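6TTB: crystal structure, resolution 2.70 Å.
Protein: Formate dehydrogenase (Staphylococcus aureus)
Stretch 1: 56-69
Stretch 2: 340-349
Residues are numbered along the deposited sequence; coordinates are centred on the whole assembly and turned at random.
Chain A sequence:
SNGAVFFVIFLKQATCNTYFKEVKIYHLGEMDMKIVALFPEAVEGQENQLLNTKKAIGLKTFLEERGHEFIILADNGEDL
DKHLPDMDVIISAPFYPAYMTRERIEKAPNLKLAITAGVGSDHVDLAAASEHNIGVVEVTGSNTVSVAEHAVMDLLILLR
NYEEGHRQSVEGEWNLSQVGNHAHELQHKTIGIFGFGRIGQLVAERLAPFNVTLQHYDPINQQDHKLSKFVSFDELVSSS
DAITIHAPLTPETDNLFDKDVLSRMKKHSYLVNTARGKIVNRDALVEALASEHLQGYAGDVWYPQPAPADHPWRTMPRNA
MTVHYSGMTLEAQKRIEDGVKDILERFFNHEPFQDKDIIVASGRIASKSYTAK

Stretch 1 56-69: AIGLKTFLEERGHE
Stretch 2 (340-349) VKDILERFFN

Two helices of one chain, 59-64 and 340-348, run almost parallel, their N-to-C directions 13° apart and their axes 11.6 Å apart at closest approach. The register follows from the nearest CA pairs: Leu59 CA to Lys341 CA 7.5 Å, Leu63 CA to Leu344 CA 8.9 Å, and, beyond the first helix, Arg66 CA to Phe348 CA 9.6 Å. Gly58 is the N-cap residue, at phi/psi 84/7; a CB there would collide with Lys341 NZ, and the positive phi itself favours glycine.

Apolar side chains pack along the two helices. Leu59 (chi1 m, chi2 t) leaves its backbone sideways, yet its CD2 reaches Leu344 CD1 at 3.3 Å and Val340 CG1 at 3.8 Å. Leu63, with the same rotamer, places CD2 4.1 Å from Leu344 CD1 and 3.8 Å from Phe348 CZ, at the edge of that ring. Leu344 (m, t) points toward the first stretch and so meets both leucines. Phe62 (chi1 t, chi2 -84°) is a knob in a hole formed by Lys341, Leu344, Glu345 and Phe348. The Lys341 aliphatic chain covers one ring face, with Phe62 CD2 3.4 Å from Lys341 CD.

One aromatic pair extends the contact past the first helix: His68 (chi1 m, chi2 -61°) and Phe348 (chi1 m, chi2 -41°) form an offset stack, centroids 4.1 Å apart and planes at 24°.

Charge pairing lies beside the Phe62 knob. Glu345 (chi1 t, chi2 p) swings its carboxylate to Arg66 (chi1 m, chi2 -137°, chi3 t), forming a salt bridge. OE1 of Glu345 accepts from Arg66 NH2 at 2.6 Å and Arg66 NE at 2.9 Å; Arg66 NE to Glu345 OE2, 3.4 Å, is weak. A weak bond from Arg66 NH1 to Phe62 O, 2.7 Å, ties the guanidinium back to the helix that precedes it.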

# COMPACT_ATOMS: atom_id res chain seq x y z
N ALA A 56 -13.13 -11.75 24.67
CA ALA A 56 -12.26 -12.95 24.77
C ALA A 56 -12.66 -14.05 23.80
O ALA A 56 -12.77 -15.23 24.19
CB ALA A 56 -12.24 -13.50 26.15
N ILE A 57 -12.90 -13.68 22.54
CA ILE A 57 -13.17 -14.66 21.49
C ILE A 57 -14.19 -15.71 21.90
O ILE A 57 -14.21 -16.80 21.32
CB ILE A 57 -11.86 -15.24 20.96
CG1 ILE A 57 -11.82 -15.16 19.44
CG2 ILE A 57 -11.44 -16.59 21.56
CD1 ILE A 57 -11.11 -13.92 18.97
N GLY A 58 -15.13 -15.34 22.79
CA GLY A 58 -16.33 -16.14 23.00
C GLY A 58 -16.13 -17.30 23.99
O GLY A 58 -17.07 -18.02 24.25
N LEU A 59 -14.97 -17.37 24.65
CA LEU A 59 -14.62 -18.58 25.40
C LEU A 59 -15.28 -18.61 26.79
O LEU A 59 -15.47 -19.68 27.36
CB LEU A 59 -13.09 -18.74 25.49
CG LEU A 59 -12.35 -19.08 24.17
CD1 LEU A 59 -10.89 -18.73 24.25
CD2 LEU A 59 -12.53 -20.52 23.78
N LYS A 60 -15.63 -17.46 27.34
CA LYS A 60 -16.10 -17.40 28.71
C LYS A 60 -17.30 -18.28 28.87
O LYS A 60 -17.27 -19.18 29.67
CB LYS A 60 -16.59 -15.99 29.02
CG LYS A 60 -16.88 -15.64 30.48
CD LYS A 60 -16.74 -14.13 30.47
CE LYS A 60 -16.05 -13.68 29.15
NZ LYS A 60 -15.43 -12.32 29.22
N THR A 61 -18.38 -17.96 28.14
CA THR A 61 -19.57 -18.79 28.05
C THR A 61 -19.23 -20.15 27.46
O THR A 61 -19.57 -21.17 28.04
CB THR A 61 -20.69 -18.09 27.27
OG1 THR A 61 -20.23 -16.78 27.00
CG2 THR A 61 -21.99 -17.96 28.05
N PHE A 62 -18.52 -20.19 26.33
CA PHE A 62 -18.24 -21.46 25.69
C PHE A 62 -17.59 -22.41 26.68
O PHE A 62 -17.89 -23.59 26.67
CB PHE A 62 -17.30 -21.29 24.51
CG PHE A 62 -16.86 -22.60 23.91
CD1 PHE A 62 -15.81 -23.31 24.45
CD2 PHE A 62 -17.53 -23.13 22.83
CE1 PHE A 62 -15.42 -24.54 23.92
CE2 PHE A 62 -17.12 -24.33 22.29
CZ PHE A 62 -16.08 -25.05 22.85
N LEU A 63 -16.68 -21.89 27.50
CA LEU A 63 -15.96 -22.71 28.47
C LEU A 63 -16.79 -22.91 29.73
O LEU A 63 -16.97 -24.02 30.18
CB LEU A 63 -14.61 -22.05 28.82
CG LEU A 63 -13.52 -22.25 27.77
CD1 LEU A 63 -12.22 -21.60 28.19
CD2 LEU A 63 -13.34 -23.71 27.47
N GLU A 64 -17.22 -21.80 30.35
CA GLU A 64 -18.00 -21.86 31.58
C GLU A 64 -19.35 -22.54 31.35
O GLU A 64 -20.14 -22.68 32.25
CB GLU A 64 -18.17 -20.44 32.18
CG GLU A 64 -16.90 -19.87 32.83
CD GLU A 64 -16.94 -18.38 33.23
OE1 GLU A 64 -17.82 -17.98 34.05
OE2 GLU A 64 -16.09 -17.62 32.72
N GLU A 65 -19.59 -23.00 30.13
CA GLU A 65 -20.83 -23.67 29.81
C GLU A 65 -20.60 -25.16 29.81
O GLU A 65 -21.52 -25.91 29.55
CB GLU A 65 -21.22 -23.40 28.37
CG GLU A 65 -22.71 -23.43 28.12
CD GLU A 65 -23.14 -22.29 27.19
OE1 GLU A 65 -23.25 -22.54 25.97
OE2 GLU A 65 -23.27 -21.13 27.68
N ARG A 66 -19.35 -25.55 29.96
CA ARG A 66 -18.93 -26.92 29.76
C ARG A 66 -18.23 -27.41 31.01
O ARG A 66 -17.68 -28.49 31.01
CB ARG A 66 -17.97 -26.99 28.59
CG ARG A 66 -18.56 -26.54 27.28
CD ARG A 66 -18.08 -27.57 26.24
NE ARG A 66 -18.39 -27.36 24.82
CZ ARG A 66 -18.99 -26.27 24.26
NH1 ARG A 66 -19.22 -25.16 24.96
NH2 ARG A 66 -19.24 -26.27 22.97
N GLY A 67 -18.30 -26.61 32.08
CA GLY A 67 -17.86 -27.07 33.38
C GLY A 67 -16.46 -26.59 33.72
O GLY A 67 -15.98 -26.88 34.81
N HIS A 68 -15.86 -25.78 32.83
CA HIS A 68 -14.42 -25.57 32.93
C HIS A 68 -14.16 -24.23 33.59
O HIS A 68 -15.06 -23.40 33.68
CB HIS A 68 -13.79 -25.66 31.55
CG HIS A 68 -13.95 -26.99 30.90
ND1 HIS A 68 -13.43 -28.17 31.47
CD2 HIS A 68 -14.50 -27.34 29.72
CE1 HIS A 68 -13.75 -29.20 30.68
NE2 HIS A 68 -14.36 -28.71 29.57
N GLU A 69 -12.93 -24.04 34.09
CA GLU A 69 -12.59 -22.75 34.66
C GLU A 69 -11.93 -21.95 33.56
O GLU A 69 -11.09 -22.47 32.85
CB GLU A 69 -11.67 -22.88 35.89
CG GLU A 69 -11.61 -21.61 36.74
CD GLU A 69 -10.47 -21.47 37.77
OE1 GLU A 69 -10.17 -22.43 38.54
OE2 GLU A 69 -9.93 -20.36 37.86
N VAL A 340 -10.11 -21.91 17.62
CA VAL A 340 -9.77 -22.17 19.01
C VAL A 340 -10.90 -23.01 19.59
O VAL A 340 -10.65 -23.92 20.37
CB VAL A 340 -9.52 -20.88 19.81
CG1 VAL A 340 -9.75 -21.06 21.30
CG2 VAL A 340 -8.12 -20.38 19.60
N LYS A 341 -12.14 -22.68 19.20
CA LYS A 341 -13.32 -23.34 19.74
C LYS A 341 -13.31 -24.80 19.32
O LYS A 341 -13.43 -25.68 20.16
CB LYS A 341 -14.64 -22.63 19.39
CG LYS A 341 -14.92 -21.33 20.12
CD LYS A 341 -16.40 -21.11 20.38
CE LYS A 341 -16.92 -19.76 19.90
NZ LYS A 341 -17.22 -18.80 21.00
N ASP A 342 -13.14 -25.04 18.02
CA ASP A 342 -13.14 -26.41 17.51
C ASP A 342 -12.05 -27.25 18.20
O ASP A 342 -12.28 -28.41 18.62
CB ASP A 342 -13.05 -26.48 15.99
CG ASP A 342 -13.27 -27.89 15.49
OD1 ASP A 342 -14.49 -28.34 15.41
OD2 ASP A 342 -12.23 -28.58 15.18
N ILE A 343 -10.86 -26.68 18.32
CA ILE A 343 -9.75 -27.36 18.97
C ILE A 343 -10.18 -27.83 20.35
O ILE A 343 -10.10 -29.03 20.64
CB ILE A 343 -8.53 -26.42 19.02
CG1 ILE A 343 -7.68 -26.54 17.76
CG2 ILE A 343 -7.73 -26.63 20.29
CD1 ILE A 343 -7.07 -25.21 17.31
N LEU A 344 -10.57 -26.87 21.21
CA LEU A 344 -10.97 -27.14 22.59
C LEU A 344 -12.04 -28.25 22.64
O LEU A 344 -12.07 -29.04 23.57
CB LEU A 344 -11.50 -25.87 23.21
CG LEU A 344 -10.51 -24.72 23.33
CD1 LEU A 344 -11.19 -23.52 23.97
CD2 LEU A 344 -9.31 -25.11 24.15
N GLU A 345 -12.93 -28.27 21.64
CA GLU A 345 -13.97 -29.29 21.57
C GLU A 345 -13.30 -30.67 21.39
O GLU A 345 -13.35 -31.53 22.29
CB GLU A 345 -14.98 -28.88 20.49
CG GLU A 345 -16.35 -29.45 20.69
CD GLU A 345 -17.00 -29.09 22.01
OE1 GLU A 345 -17.65 -28.05 22.05
OE2 GLU A 345 -16.82 -29.84 23.01
N ARG A 346 -12.55 -30.83 20.28
CA ARG A 346 -11.81 -32.07 20.07
C ARG A 346 -10.95 -32.43 21.30
O ARG A 346 -11.00 -33.54 21.80
CB ARG A 346 -10.94 -31.95 18.83
CG ARG A 346 -11.70 -31.52 17.59
CD ARG A 346 -10.88 -31.85 16.36
NE ARG A 346 -11.48 -31.23 15.18
CZ ARG A 346 -11.40 -31.74 13.95
NH1 ARG A 346 -10.67 -32.82 13.73
NH2 ARG A 346 -11.97 -31.12 12.95
N PHE A 347 -10.17 -31.47 21.79
CA PHE A 347 -9.36 -31.72 22.97
C PHE A 347 -10.20 -32.40 24.05
O PHE A 347 -9.80 -33.43 24.57
CB PHE A 347 -8.75 -30.43 23.50
CG PHE A 347 -7.83 -30.62 24.67
CD1 PHE A 347 -6.76 -31.46 24.59
CD2 PHE A 347 -8.13 -30.06 25.90
CE1 PHE A 347 -5.96 -31.70 25.68
CE2 PHE A 347 -7.37 -30.34 27.01
CZ PHE A 347 -6.28 -31.17 26.89
N PHE A 348 -11.36 -31.81 24.39
CA PHE A 348 -12.07 -32.20 25.58
C PHE A 348 -12.68 -33.55 25.36
O PHE A 348 -13.15 -34.15 26.32
CB PHE A 348 -13.26 -31.32 25.89
CG PHE A 348 -12.91 -29.93 26.31
CD1 PHE A 348 -11.84 -29.70 27.17
CD2 PHE A 348 -13.60 -28.84 25.80
CE1 PHE A 348 -11.48 -28.39 27.53
CE2 PHE A 348 -13.28 -27.53 26.22
CZ PHE A 348 -12.21 -27.31 27.07
N ASN A 349 -12.72 -34.02 24.12
CA ASN A 349 -13.13 -35.41 24.00
C ASN A 349 -12.28 -36.12 22.96
O ASN A 349 -12.79 -36.79 22.07
CB ASN A 349 -14.64 -35.58 23.94
CG ASN A 349 -15.19 -34.47 23.12
OD1 ASN A 349 -14.61 -34.18 22.10
ND2 ASN A 349 -16.18 -33.75 23.61